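Local structure of glutathione S-transferase (1F2E) at residues A[26-31]-A[36-41]; A[82-87]-A[92-97]; A[96-101]-A[155-160]; A[110-115]-A[123-128]. The protein binds glutathione and probably transfers it to electrophilic substrates, each subunit pairing a thioredoxin-like domain with a helical one. One frame throughout, in Å; residues are numbered along the deposited sequence.

The four contacts run from edge to core. Contact 3 is the buried one, near the middle of the chain and beside bound glutathione, and it is purely apolar apart from a carbonyl at a ring edge. Contact 1 lies at the edge of the thioredoxin-like sheet and relies on backbone hydrogen bonds, with a glutamate carboxylate added. Contacts 2 and 4 are small, partly buried apolar patches, the first with a water beside it. Helix 89-113 serves contacts 2, 3 and 4 in turn; contacts 2 and 3 share Ser96 and Arg97 and reach the second subunit, while contact 4 is nested in the loop that contact 3 closes.

Contact 1 (A[26-31]-A[36-41]); sequences EAVKVD and KTEAGE
Strand 26-31 and the short strand 36-37 pair antiparallel, with Val30 and Thr37 as a non-hydrogen-bonded pair and Asp31 and Lys36 as a hydrogen-bonded one. This is the beta hairpin at the edge of the thioredoxin-like sheet, where 36-37 is an outermost strand and 26-31 runs beside strand 2-5. Asp31 N gives a nearly straight bond to Lys36 O at 2.8 Å (175° at the hydrogen), and Lys36 N returns a longer one to Asp31 O. Past the pair, Glu38 N donates to Lys29 O at 2.9 Å as the chain enters a type I turn from Thr37 to Gly40.

Glu38 is the side chain that does the gripping. Its CG sits between its own backbone N and carbonyl carbon (chi1 65°), and the extended remainder of the chain reaches back along the edge of strand 26-31. There Lys29 N bonds to Glu38 OE1 from above the carboxylate plane, at 3.2 Å. The aliphatic part of Lys29 lies against the other oxygen, with CG 3.5 Å from Glu38 OE2; Lys29 NZ stays too far off for a salt bridge.

Val28 CG1 touches both Thr37 CB and Glu38 CG, 3.7 Å from each. On the same side, Val30 and Thr37 both pack on Phe43 of helix 43-46, and Val30 lies close to the glutathione-binding Val52. A water spans the open end of the hairpin, donating to Glu26 OE1 at 2.7 Å and to Glu38 OE1 at 3.0 Å.

Contact 2 (A[82-87]-A[92-97]); sequences LAPAEG and YRLLSR
Leu94 meets Ala83 and Pro84 where the linker from the thioredoxin-like domain approaches the first long helix of the all-helical domain, the two-domain layout of the glutathione S-transferase fold. Segment 82-87 is irregular loop, and 92-97 belongs to helix 89-113.

The apolar contact is narrow and rests on one methyl. A chi1 of 173° swings the Leu94 branch toward the loop, and CD2 is the methyl that arrives there. That methyl presses on Ala83 CB at 3.5 Å, tighter than usual van der Waals contact, and on Pro84 CD at 3.6 Å. The proline ring also slants across the base of the leucine, its CG 4.2 Å from Leu94 CB. Leu71 of helix 66-75 touches both Ala83 and Leu94, while Val153 and Ala154 of helix 153-161 pack on Leu94 too, so the leucine is buried among parts of both domains.

No direct hydrogen bond crosses between the segments; the polar link is a water. It accepts from Gly87 N and donates to Glu86 OE2 at 2.8 Å, and it donates more distantly to Tyr92 OH. The same phenol is hydrogen-bonded to Asp75 of the second subunit, and its ring meets Tyr72 of that subunit edge-to-face, placing this water beside the dimer interface.

Within the helix, Arg97 turns back toward the preceding residue: its NH1 donates to Ser96 OG at 3.0 Å, with the hydroxyl oxygen close to the guanidinium plane (14° out of it).

Contact 3 (A[96-101]-A[155-160]); sequences SRLSFL and DIYLYV
Tyr157 opens the second segment's side of the contact, its ring reaching helix 89-113 between Leu98 and Leu101. With CG anti to the backbone N (chi1 -162°), the ring leaves helix 153-161 toward the other helix. Its CD2 and CE2 do the touching. Leu98 O lies at the ring edge, near its plane, 3.5 Å from Tyr157 CE2, and Leu98 CD2 meets Tyr157 CD2 at 3.8 Å. Leu101 approaches the ring obliquely, placing CB 3.6 Å from Tyr157 CD2 while the two side chains run alongside in opposite senses. Asn66 and Leu70 of helix 66-75 also pack on this tyrosine.

Next comes Leu158, which meets Leu101 at about a right angle. Leu101 CD2 lies 4.0 Å from Leu158 CB, and their CD1 methyls are 4.1 Å apart. Tyr181 of helix 176-185 packs on Leu158 as well.

The short helical segments run nearly parallel, 19° between their directions, with axes 10.1 Å apart at closest approach, in the core of the helical domain. Tyr157 belongs to the glutathione pocket and touches the bound ligand. The leucine side chains meet the ring through carbon, and the Leu98 carbonyl oxygen lies at its edge; this is consistent with helix packing fixing the aromatic body that forms part of the glutathione pocket.

Contact 4 (A[110-115]-A[123-128]); sequences VPLFAP and AAAAES
Leu112 has CG beside its backbone N and anti to the carbonyl carbon (chi1 -59°), and a chi2 of 175° carries CD1 on in the extended direction and leaves CD2 as the branch turned to the methyl of Ala125. Leu112 CG is 3.6 Å from Ala125 CB, and Leu112 CD2 touches the same methyl at 3.7 Å. CD2 also lies 3.9 Å from Ala126 N, against the helix backbone.

Pro111 joins from the preceding position: its CB meets Ala125 CB at 3.6 Å, with the ring CG a little farther off. One alanine methyl is thus held by a proline ring and a leucine branch, and the small side chain lets the backbones come near, with the Pro111 and Ala125 CA atoms 6.1 Å apart. No hydrogen bond crosses this apolar patch.

The contact joins consecutive elements of the all-helical domain, away from the annotated sites. Segment 110-115 takes in the weakly bonded, kinked end of helix 89-113, and 123-128 lies near the start of helix 119-141. Pro111 O bonds to Thr117 OG1 in the connection between them, while Val168, in the loop after helix 153-161, packs on Leu112 and Phe113.

Contact 1 (A[26-31]-A[36-41])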
loop_
_atom_site.group_PDB
_atom_site.type_symbol
_atom_site.label_atom_id
_atom_site.label_comp_id
_atom_site.label_asym_id
_atom_site.label_seq_id
_atom_site.Cartn_x
_atom_site.Cartn_y
_atom_site.Cartn_z
ATOM N N GLU A 26 16.599 -6.215 -17.324
ATOM C CA GLU A 26 16.758 -5.076 -18.203
ATOM C C GLU A 26 15.736 -4.039 -17.783
ATOM O O GLU A 26 14.587 -4.364 -17.459
ATOM C CB GLU A 26 16.566 -5.456 -19.674
ATOM C CG GLU A 26 15.137 -5.610 -20.128
ATOM C CD GLU A 26 15.025 -5.645 -21.637
ATOM O OE1 GLU A 26 15.478 -4.668 -22.278
ATOM O OE2 GLU A 26 14.489 -6.637 -22.180
ATOM N N ALA A 27 16.174 -2.790 -17.753
ATOM C CA ALA A 27 15.300 -1.696 -17.393
ATOM C C ALA A 27 14.830 -1.069 -18.691
ATOM O O ALA A 27 15.648 -0.614 -19.498
ATOM C CB ALA A 27 16.049 -0.673 -16.557
ATOM N N VAL A 28 13.518 -1.079 -18.905
ATOM C CA VAL A 28 12.938 -0.477 -20.094
ATOM C C VAL A 28 12.395 0.891 -19.693
ATOM O O VAL A 28 11.425 0.981 -18.932
ATOM C CB VAL A 28 11.768 -1.316 -20.661
ATOM C CG1 VAL A 28 11.276 -0.689 -21.964
ATOM C CG2 VAL A 28 12.206 -2.761 -20.887
ATOM N N LYS A 29 13.023 1.952 -20.191
ATOM C CA LYS A 29 12.576 3.301 -19.877
ATOM C C LYS A 29 11.252 3.557 -20.587
ATOM O O LYS A 29 11.045 3.114 -21.714
ATOM C CB LYS A 29 13.618 4.330 -20.318
ATOM C CG LYS A 29 15.039 4.017 -19.859
ATOM C CD LYS A 29 15.913 5.271 -19.835
ATOM C CE LYS A 29 15.942 5.988 -21.180
ATOM N NZ LYS A 29 16.560 7.346 -21.070
ATOM N N VAL A 30 10.355 4.269 -19.917
ATOM C CA VAL A 30 9.049 4.569 -20.474
ATOM C C VAL A 30 8.818 6.072 -20.565
ATOM O O VAL A 30 9.144 6.816 -19.637
ATOM C CB VAL A 30 7.919 3.975 -19.594
ATOM C CG1 VAL A 30 6.556 4.319 -20.191
ATOM C CG2 VAL A 30 8.096 2.469 -19.450
ATOM N N ASP A 31 8.270 6.516 -21.692
ATOM C CA ASP A 31 7.952 7.930 -21.869
ATOM C C ASP A 31 6.533 8.012 -21.325
ATOM O O ASP A 31 5.578 7.666 -22.016
ATOM C CB ASP A 31 7.968 8.321 -23.355
ATOM C CG ASP A 31 7.718 9.811 -23.574
ATOM O OD1 ASP A 31 6.805 10.366 -22.925
ATOM O OD2 ASP A 31 8.427 10.426 -24.402
ATOM N N LYS A 36 4.823 5.196 -24.052
ATOM C CA LYS A 36 5.554 4.382 -25.017
ATOM C C LYS A 36 6.883 3.957 -24.413
ATOM O O LYS A 36 7.590 4.769 -23.818
ATOM C CB LYS A 36 5.788 5.167 -26.311
ATOM C CG LYS A 36 4.503 5.523 -27.042
ATOM C CD LYS A 36 4.772 6.151 -28.402
ATOM C CE LYS A 36 3.464 6.469 -29.118
ATOM N NZ LYS A 36 3.685 7.014 -30.490
ATOM N N THR A 37 7.217 2.680 -24.560
ATOM C CA THR A 37 8.462 2.156 -24.014
ATOM C C THR A 37 9.576 2.315 -25.035
ATOM O O THR A 37 9.318 2.366 -26.237
ATOM C CB THR A 37 8.327 0.663 -23.648
ATOM O OG1 THR A 37 8.337 -0.134 -24.840
ATOM C CG2 THR A 37 7.017 0.420 -22.903
ATOM N N GLU A 38 10.814 2.398 -24.554
ATOM C CA GLU A 38 11.969 2.553 -25.434
ATOM C C GLU A 38 12.111 1.335 -26.335
ATOM O O GLU A 38 13.098 1.192 -27.056
ATOM C CB GLU A 38 13.248 2.742 -24.613
ATOM C CG GLU A 38 13.637 1.544 -23.762
ATOM C CD GLU A 38 14.892 1.794 -22.943
ATOM O OE1 GLU A 38 15.272 0.910 -22.148
ATOM O OE2 GLU A 38 15.501 2.875 -23.092
ATOM N N ALA A 39 11.117 0.455 -26.282
ATOM C CA ALA A 39 11.103 -0.752 -27.095
ATOM C C ALA A 39 10.035 -0.609 -28.180
ATOM O O ALA A 39 9.842 -1.508 -29.000
ATOM C CB ALA A 39 10.811 -1.973 -26.217
ATOM N N GLY A 40 9.340 0.527 -28.167
ATOM C CA GLY A 40 8.301 0.778 -29.151
ATOM C C GLY A 40 6.887 0.500 -28.670
ATOM O O GLY A 40 5.956 1.234 -29.009
ATOM N N GLU A 41 6.724 -0.551 -27.871
ATOM C CA GLU A 41 5.416 -0.947 -27.348
ATOM C C GLU A 41 4.615 0.166 -26.688
ATOM O O GLU A 41 5.164 1.148 -26.179
ATOM C CB GLU A 41 5.559 -2.059 -26.309
ATOM C CG GLU A 41 6.303 -3.299 -26.743
ATOM C CD GLU A 41 6.358 -4.330 -25.622
ATOM O OE1 GLU A 41 5.287 -4.894 -25.266
ATOM O OE2 GLU A 41 7.467 -4.567 -25.081
HETATM O O HOH W 1 15.583 -2.002 -22.820
#

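Contact 2 (A[82-87]-A[92-97])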
loop_
_atom_site.group_PDB
_atom_site.type_symbol
_atom_site.label_atom_id
_atom_site.label_comp_id
_atom_site.label_asym_id
_atom_site.label_seq_id
_atom_site.Cartn_x
_atom_site.Cartn_y
_atom_site.Cartn_z
ATOM N N LEU A 82 17.498 -9.117 1.596
ATOM C CA LEU A 82 16.877 -7.792 1.527
ATOM C C LEU A 82 15.457 -7.740 2.075
ATOM O O LEU A 82 14.793 -6.701 2.025
ATOM C CB LEU A 82 16.878 -7.272 0.095
ATOM C CG LEU A 82 18.183 -6.697 -0.443
ATOM C CD1 LEU A 82 17.898 -6.077 -1.804
ATOM C CD2 LEU A 82 18.741 -5.646 0.515
ATOM N N ALA A 83 14.993 -8.866 2.594
ATOM C CA ALA A 83 13.662 -8.966 3.173
ATOM C C ALA A 83 13.668 -10.202 4.056
ATOM O O ALA A 83 14.311 -11.198 3.725
ATOM C CB ALA A 83 12.613 -9.111 2.079
ATOM N N PRO A 84 12.984 -10.149 5.205
ATOM C CA PRO A 84 12.985 -11.346 6.048
ATOM C C PRO A 84 12.366 -12.551 5.332
ATOM O O PRO A 84 11.641 -12.397 4.349
ATOM C CB PRO A 84 12.199 -10.909 7.294
ATOM C CG PRO A 84 11.486 -9.637 6.879
ATOM C CD PRO A 84 12.446 -8.986 5.929
ATOM N N ALA A 85 12.668 -13.746 5.825
ATOM C CA ALA A 85 12.163 -14.977 5.231
ATOM C C ALA A 85 10.681 -15.196 5.516
ATOM O O ALA A 85 10.159 -14.740 6.535
ATOM C CB ALA A 85 12.964 -16.157 5.745
ATOM N N GLU A 86 10.008 -15.888 4.603
ATOM C CA GLU A 86 8.592 -16.198 4.755
ATOM C C GLU A 86 8.403 -16.958 6.061
ATOM O O GLU A 86 9.277 -17.719 6.472
ATOM C CB GLU A 86 8.115 -17.069 3.592
ATOM C CG GLU A 86 7.723 -16.317 2.319
ATOM C CD GLU A 86 6.259 -15.868 2.312
ATOM O OE1 GLU A 86 5.791 -15.397 1.251
ATOM O OE2 GLU A 86 5.580 -15.983 3.360
ATOM N N GLY A 87 7.269 -16.745 6.716
ATOM C CA GLY A 87 7.011 -17.442 7.961
ATOM C C GLY A 87 7.445 -16.692 9.199
ATOM O O GLY A 87 7.014 -17.019 10.302
ATOM N N TYR A 92 6.047 -9.461 8.324
ATOM C CA TYR A 92 4.860 -8.628 8.384
ATOM C C TYR A 92 5.259 -7.211 8.761
ATOM O O TYR A 92 4.660 -6.243 8.279
ATOM C CB TYR A 92 3.850 -9.216 9.380
ATOM C CG TYR A 92 3.464 -10.634 9.010
ATOM C CD1 TYR A 92 4.121 -11.725 9.579
ATOM C CD2 TYR A 92 2.512 -10.884 8.015
ATOM C CE1 TYR A 92 3.847 -13.028 9.167
ATOM C CE2 TYR A 92 2.233 -12.185 7.594
ATOM C CZ TYR A 92 2.908 -13.250 8.176
ATOM O OH TYR A 92 2.661 -14.535 7.753
ATOM N N ARG A 93 6.280 -7.085 9.605
ATOM C CA ARG A 93 6.764 -5.759 9.983
ATOM C C ARG A 93 7.231 -5.086 8.696
ATOM O O ARG A 93 6.974 -3.911 8.478
ATOM C CB ARG A 93 7.948 -5.841 10.951
ATOM C CG ARG A 93 7.662 -6.583 12.239
ATOM C CD ARG A 93 8.830 -6.470 13.210
ATOM N NE ARG A 93 8.614 -7.308 14.385
ATOM C CZ ARG A 93 9.282 -8.427 14.643
ATOM N NH1 ARG A 93 10.225 -8.850 13.809
ATOM N NH2 ARG A 93 8.992 -9.132 15.727
ATOM N N LEU A 94 7.920 -5.837 7.843
ATOM C CA LEU A 94 8.393 -5.279 6.582
ATOM C C LEU A 94 7.211 -4.879 5.707
ATOM O O LEU A 94 7.186 -3.785 5.145
ATOM C CB LEU A 94 9.255 -6.288 5.815
ATOM C CG LEU A 94 9.641 -5.825 4.405
ATOM C CD1 LEU A 94 10.440 -4.510 4.496
ATOM C CD2 LEU A 94 10.472 -6.898 3.710
ATOM N N LEU A 95 6.231 -5.769 5.596
ATOM C CA LEU A 95 5.063 -5.493 4.768
ATOM C C LEU A 95 4.314 -4.248 5.242
ATOM O O LEU A 95 3.780 -3.476 4.432
ATOM C CB LEU A 95 4.130 -6.702 4.763
ATOM C CG LEU A 95 2.868 -6.544 3.917
ATOM C CD1 LEU A 95 3.207 -6.040 2.508
ATOM C CD2 LEU A 95 2.160 -7.886 3.865
ATOM N N SER A 96 4.275 -4.056 6.554
ATOM C CA SER A 96 3.612 -2.894 7.128
ATOM C C SER A 96 4.345 -1.622 6.690
ATOM O O SER A 96 3.714 -0.639 6.302
ATOM C CB SER A 96 3.604 -2.999 8.658
ATOM O OG SER A 96 3.230 -1.769 9.255
ATOM N N ARG A 97 5.681 -1.652 6.750
ATOM C CA ARG A 97 6.489 -0.502 6.355
ATOM C C ARG A 97 6.330 -0.195 4.878
ATOM O O ARG A 97 6.200 0.968 4.495
ATOM C CB ARG A 97 7.978 -0.729 6.675
ATOM C CG ARG A 97 8.330 -0.668 8.164
ATOM C CD ARG A 97 7.725 0.567 8.830
ATOM N NE ARG A 97 6.324 0.351 9.204
ATOM C CZ ARG A 97 5.453 1.319 9.498
ATOM N NH1 ARG A 97 4.204 1.013 9.831
ATOM N NH2 ARG A 97 5.822 2.594 9.443
HETATM O O HOH W 2 5.324 -15.088 6.041
#

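Contact 3 (A[96-101]-A[155-160])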
loop_
_atom_site.group_PDB
_atom_site.type_symbol
_atom_site.label_atom_id
_atom_site.label_comp_id
_atom_site.label_asym_id
_atom_site.label_seq_id
_atom_site.Cartn_x
_atom_site.Cartn_y
_atom_site.Cartn_z
ATOM N N SER A 96 4.275 -4.056 6.554
ATOM C CA SER A 96 3.612 -2.894 7.128
ATOM C C SER A 96 4.345 -1.622 6.690
ATOM O O SER A 96 3.714 -0.639 6.302
ATOM C CB SER A 96 3.604 -2.999 8.658
ATOM O OG SER A 96 3.230 -1.769 9.255
ATOM N N ARG A 97 5.681 -1.652 6.750
ATOM C CA ARG A 97 6.489 -0.502 6.355
ATOM C C ARG A 97 6.330 -0.195 4.878
ATOM O O ARG A 97 6.200 0.968 4.495
ATOM C CB ARG A 97 7.978 -0.729 6.675
ATOM C CG ARG A 97 8.330 -0.668 8.164
ATOM C CD ARG A 97 7.725 0.567 8.830
ATOM N NE ARG A 97 6.324 0.351 9.204
ATOM C CZ ARG A 97 5.453 1.319 9.498
ATOM N NH1 ARG A 97 4.204 1.013 9.831
ATOM N NH2 ARG A 97 5.822 2.594 9.443
ATOM N N LEU A 98 6.340 -1.227 4.040
ATOM C CA LEU A 98 6.182 -0.997 2.608
ATOM C C LEU A 98 4.806 -0.412 2.339
ATOM O O LEU A 98 4.635 0.477 1.492
ATOM C CB LEU A 98 6.343 -2.302 1.830
ATOM C CG LEU A 98 7.712 -2.980 1.953
ATOM C CD1 LEU A 98 7.731 -4.259 1.115
ATOM C CD2 LEU A 98 8.803 -2.017 1.509
ATOM N N SER A 99 3.823 -0.914 3.072
ATOM C CA SER A 99 2.453 -0.454 2.920
ATOM C C SER A 99 2.283 1.006 3.340
ATOM O O SER A 99 1.575 1.774 2.680
ATOM C CB SER A 99 1.519 -1.344 3.737
ATOM O OG SER A 99 0.233 -0.773 3.795
ATOM N N PHE A 100 2.930 1.391 4.435
ATOM C CA PHE A 100 2.829 2.765 4.910
ATOM C C PHE A 100 3.473 3.707 3.899
ATOM O O PHE A 100 2.912 4.743 3.547
ATOM C CB PHE A 100 3.533 2.922 6.258
ATOM C CG PHE A 100 3.661 4.351 6.704
ATOM C CD1 PHE A 100 2.593 5.000 7.322
ATOM C CD2 PHE A 100 4.834 5.059 6.476
ATOM C CE1 PHE A 100 2.692 6.338 7.706
ATOM C CE2 PHE A 100 4.949 6.402 6.853
ATOM C CZ PHE A 100 3.877 7.042 7.470
ATOM N N LEU A 101 4.663 3.322 3.445
ATOM C CA LEU A 101 5.440 4.085 2.482
ATOM C C LEU A 101 4.671 4.271 1.170
ATOM O O LEU A 101 4.651 5.362 0.597
ATOM C CB LEU A 101 6.767 3.355 2.225
ATOM C CG LEU A 101 8.115 3.884 2.747
ATOM C CD1 LEU A 101 7.954 4.751 3.973
ATOM C CD2 LEU A 101 9.021 2.700 3.035
ATOM N N ASP A 155 14.175 0.210 3.158
ATOM C CA ASP A 155 15.159 1.281 3.241
ATOM C C ASP A 155 15.357 1.886 1.862
ATOM O O ASP A 155 15.457 3.106 1.723
ATOM C CB ASP A 155 16.478 0.740 3.785
ATOM C CG ASP A 155 16.370 0.319 5.243
ATOM O OD1 ASP A 155 16.647 -0.861 5.562
ATOM O OD2 ASP A 155 16.009 1.180 6.071
ATOM N N ILE A 156 15.398 1.033 0.840
ATOM C CA ILE A 156 15.567 1.499 -0.531
ATOM C C ILE A 156 14.342 2.319 -0.932
ATOM O O ILE A 156 14.463 3.399 -1.510
ATOM C CB ILE A 156 15.713 0.318 -1.509
ATOM C CG1 ILE A 156 16.920 -0.538 -1.109
ATOM C CG2 ILE A 156 15.856 0.835 -2.930
ATOM C CD1 ILE A 156 17.150 -1.745 -1.996
ATOM N N TYR A 157 13.164 1.790 -0.612
ATOM C CA TYR A 157 11.889 2.440 -0.913
ATOM C C TYR A 157 11.827 3.824 -0.238
ATOM O O TYR A 157 11.509 4.834 -0.888
ATOM C CB TYR A 157 10.757 1.534 -0.421
ATOM C CG TYR A 157 9.369 1.796 -0.979
ATOM C CD1 TYR A 157 9.173 2.536 -2.143
ATOM C CD2 TYR A 157 8.250 1.248 -0.351
ATOM C CE1 TYR A 157 7.894 2.721 -2.674
ATOM C CE2 TYR A 157 6.973 1.425 -0.862
ATOM C CZ TYR A 157 6.794 2.158 -2.014
ATOM O OH TYR A 157 5.516 2.331 -2.486
ATOM N N LEU A 158 12.152 3.885 1.049
ATOM C CA LEU A 158 12.125 5.172 1.759
ATOM C C LEU A 158 13.190 6.137 1.226
ATOM O O LEU A 158 12.926 7.322 1.013
ATOM C CB LEU A 158 12.330 4.966 3.270
ATOM C CG LEU A 158 12.475 6.213 4.157
ATOM C CD1 LEU A 158 11.267 7.166 3.968
ATOM C CD2 LEU A 158 12.598 5.769 5.621
ATOM N N TYR A 159 14.396 5.623 1.021
ATOM C CA TYR A 159 15.500 6.432 0.520
ATOM C C TYR A 159 15.097 7.175 -0.752
ATOM O O TYR A 159 15.323 8.370 -0.879
ATOM C CB TYR A 159 16.701 5.541 0.224
ATOM C CG TYR A 159 17.765 6.244 -0.564
ATOM C CD1 TYR A 159 18.634 7.139 0.048
ATOM C CD2 TYR A 159 17.882 6.040 -1.932
ATOM C CE1 TYR A 159 19.598 7.818 -0.688
ATOM C CE2 TYR A 159 18.843 6.712 -2.678
ATOM C CZ TYR A 159 19.696 7.599 -2.049
ATOM O OH TYR A 159 20.631 8.278 -2.793
ATOM N N VAL A 160 14.504 6.456 -1.697
ATOM C CA VAL A 160 14.068 7.076 -2.944
ATOM C C VAL A 160 13.096 8.241 -2.698
ATOM O O VAL A 160 13.201 9.295 -3.323
ATOM C CB VAL A 160 13.386 6.040 -3.853
ATOM C CG1 VAL A 160 12.725 6.737 -5.038
ATOM C CG2 VAL A 160 14.417 5.032 -4.339
#

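Contact 4 (A[110-115]-A[123-128])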
loop_
_atom_site.group_PDB
_atom_site.type_symbol
_atom_site.label_atom_id
_atom_site.label_comp_id
_atom_site.label_asym_id
_atom_site.label_seq_id
_atom_site.Cartn_x
_atom_site.Cartn_y
_atom_site.Cartn_z
ATOM N N VAL A 110 1.945 13.306 -4.262
ATOM C CA VAL A 110 1.161 13.448 -5.485
ATOM C C VAL A 110 0.763 14.873 -5.867
ATOM O O VAL A 110 1.123 15.349 -6.942
ATOM C CB VAL A 110 -0.100 12.536 -5.436
ATOM C CG1 VAL A 110 -0.993 12.797 -6.644
ATOM C CG2 VAL A 110 0.334 11.066 -5.422
ATOM N N PRO A 111 0.025 15.576 -4.992
ATOM C CA PRO A 111 -0.395 16.947 -5.295
ATOM C C PRO A 111 0.750 17.883 -5.686
ATOM O O PRO A 111 0.561 18.797 -6.486
ATOM C CB PRO A 111 -1.082 17.392 -4.004
ATOM C CG PRO A 111 -1.618 16.115 -3.439
ATOM C CD PRO A 111 -0.468 15.155 -3.667
ATOM N N LEU A 112 1.930 17.653 -5.115
ATOM C CA LEU A 112 3.105 18.474 -5.386
ATOM C C LEU A 112 3.739 18.161 -6.735
ATOM O O LEU A 112 4.498 18.968 -7.269
ATOM C CB LEU A 112 4.155 18.274 -4.293
ATOM C CG LEU A 112 3.747 18.608 -2.858
ATOM C CD1 LEU A 112 4.872 18.227 -1.908
ATOM C CD2 LEU A 112 3.416 20.095 -2.752
ATOM N N PHE A 113 3.435 16.985 -7.276
ATOM C CA PHE A 113 3.983 16.563 -8.561
ATOM C C PHE A 113 2.973 16.794 -9.678
ATOM O O PHE A 113 3.308 16.697 -10.858
ATOM C CB PHE A 113 4.350 15.076 -8.514
ATOM C CG PHE A 113 5.444 14.743 -7.535
ATOM C CD1 PHE A 113 5.578 13.444 -7.042
ATOM C CD2 PHE A 113 6.348 15.716 -7.114
ATOM C CE1 PHE A 113 6.595 13.125 -6.146
ATOM C CE2 PHE A 113 7.366 15.406 -6.221
ATOM C CZ PHE A 113 7.492 14.113 -5.736
ATOM N N ALA A 114 1.733 17.083 -9.299
ATOM C CA ALA A 114 0.680 17.328 -10.275
ATOM C C ALA A 114 0.764 18.769 -10.766
ATOM O O ALA A 114 1.089 19.680 -10.004
ATOM C CB ALA A 114 -0.690 17.058 -9.655
ATOM N N PRO A 115 0.465 18.991 -12.053
ATOM C CA PRO A 115 0.509 20.327 -12.658
ATOM C C PRO A 115 -0.631 21.256 -12.235
ATOM O O PRO A 115 -0.405 22.307 -11.630
ATOM C CB PRO A 115 0.468 20.017 -14.150
ATOM C CG PRO A 115 -0.454 18.824 -14.196
ATOM C CD PRO A 115 0.068 17.975 -13.048
ATOM N N ALA A 123 0.079 23.729 -0.728
ATOM C CA ALA A 123 0.441 24.088 0.638
ATOM C C ALA A 123 0.027 22.978 1.593
ATOM O O ALA A 123 0.755 22.656 2.536
ATOM C CB ALA A 123 -0.232 25.395 1.036
ATOM N N ALA A 124 -1.145 22.398 1.341
ATOM C CA ALA A 124 -1.665 21.317 2.171
ATOM C C ALA A 124 -0.799 20.077 2.012
ATOM O O ALA A 124 -0.483 19.406 2.988
ATOM C CB ALA A 124 -3.113 20.995 1.782
ATOM N N ALA A 125 -0.414 19.776 0.779
ATOM C CA ALA A 125 0.427 18.611 0.518
ATOM C C ALA A 125 1.768 18.793 1.232
ATOM O O ALA A 125 2.238 17.892 1.943
ATOM C CB ALA A 125 0.648 18.447 -0.983
ATOM N N ALA A 126 2.376 19.964 1.047
ATOM C CA ALA A 126 3.659 20.264 1.680
ATOM C C ALA A 126 3.584 20.021 3.180
ATOM O O ALA A 126 4.477 19.404 3.762
ATOM C CB ALA A 126 4.067 21.712 1.404
ATOM N N GLU A 127 2.518 20.505 3.808
ATOM C CA GLU A 127 2.355 20.325 5.242
ATOM C C GLU A 127 2.254 18.840 5.597
ATOM O O GLU A 127 2.802 18.406 6.612
ATOM C CB GLU A 127 1.117 21.072 5.741
ATOM C CG GLU A 127 0.764 20.769 7.195
ATOM C CD GLU A 127 -0.384 21.617 7.718
ATOM O OE1 GLU A 127 -1.076 22.270 6.900
ATOM O OE2 GLU A 127 -0.594 21.623 8.949
ATOM N N SER A 128 1.563 18.062 4.762
ATOM C CA SER A 128 1.428 16.624 5.006
ATOM C C SER A 128 2.784 15.921 4.829
ATOM O O SER A 128 3.161 15.064 5.637
ATOM C CB SER A 128 0.398 16.009 4.056
ATOM O OG SER A 128 0.243 14.625 4.329
#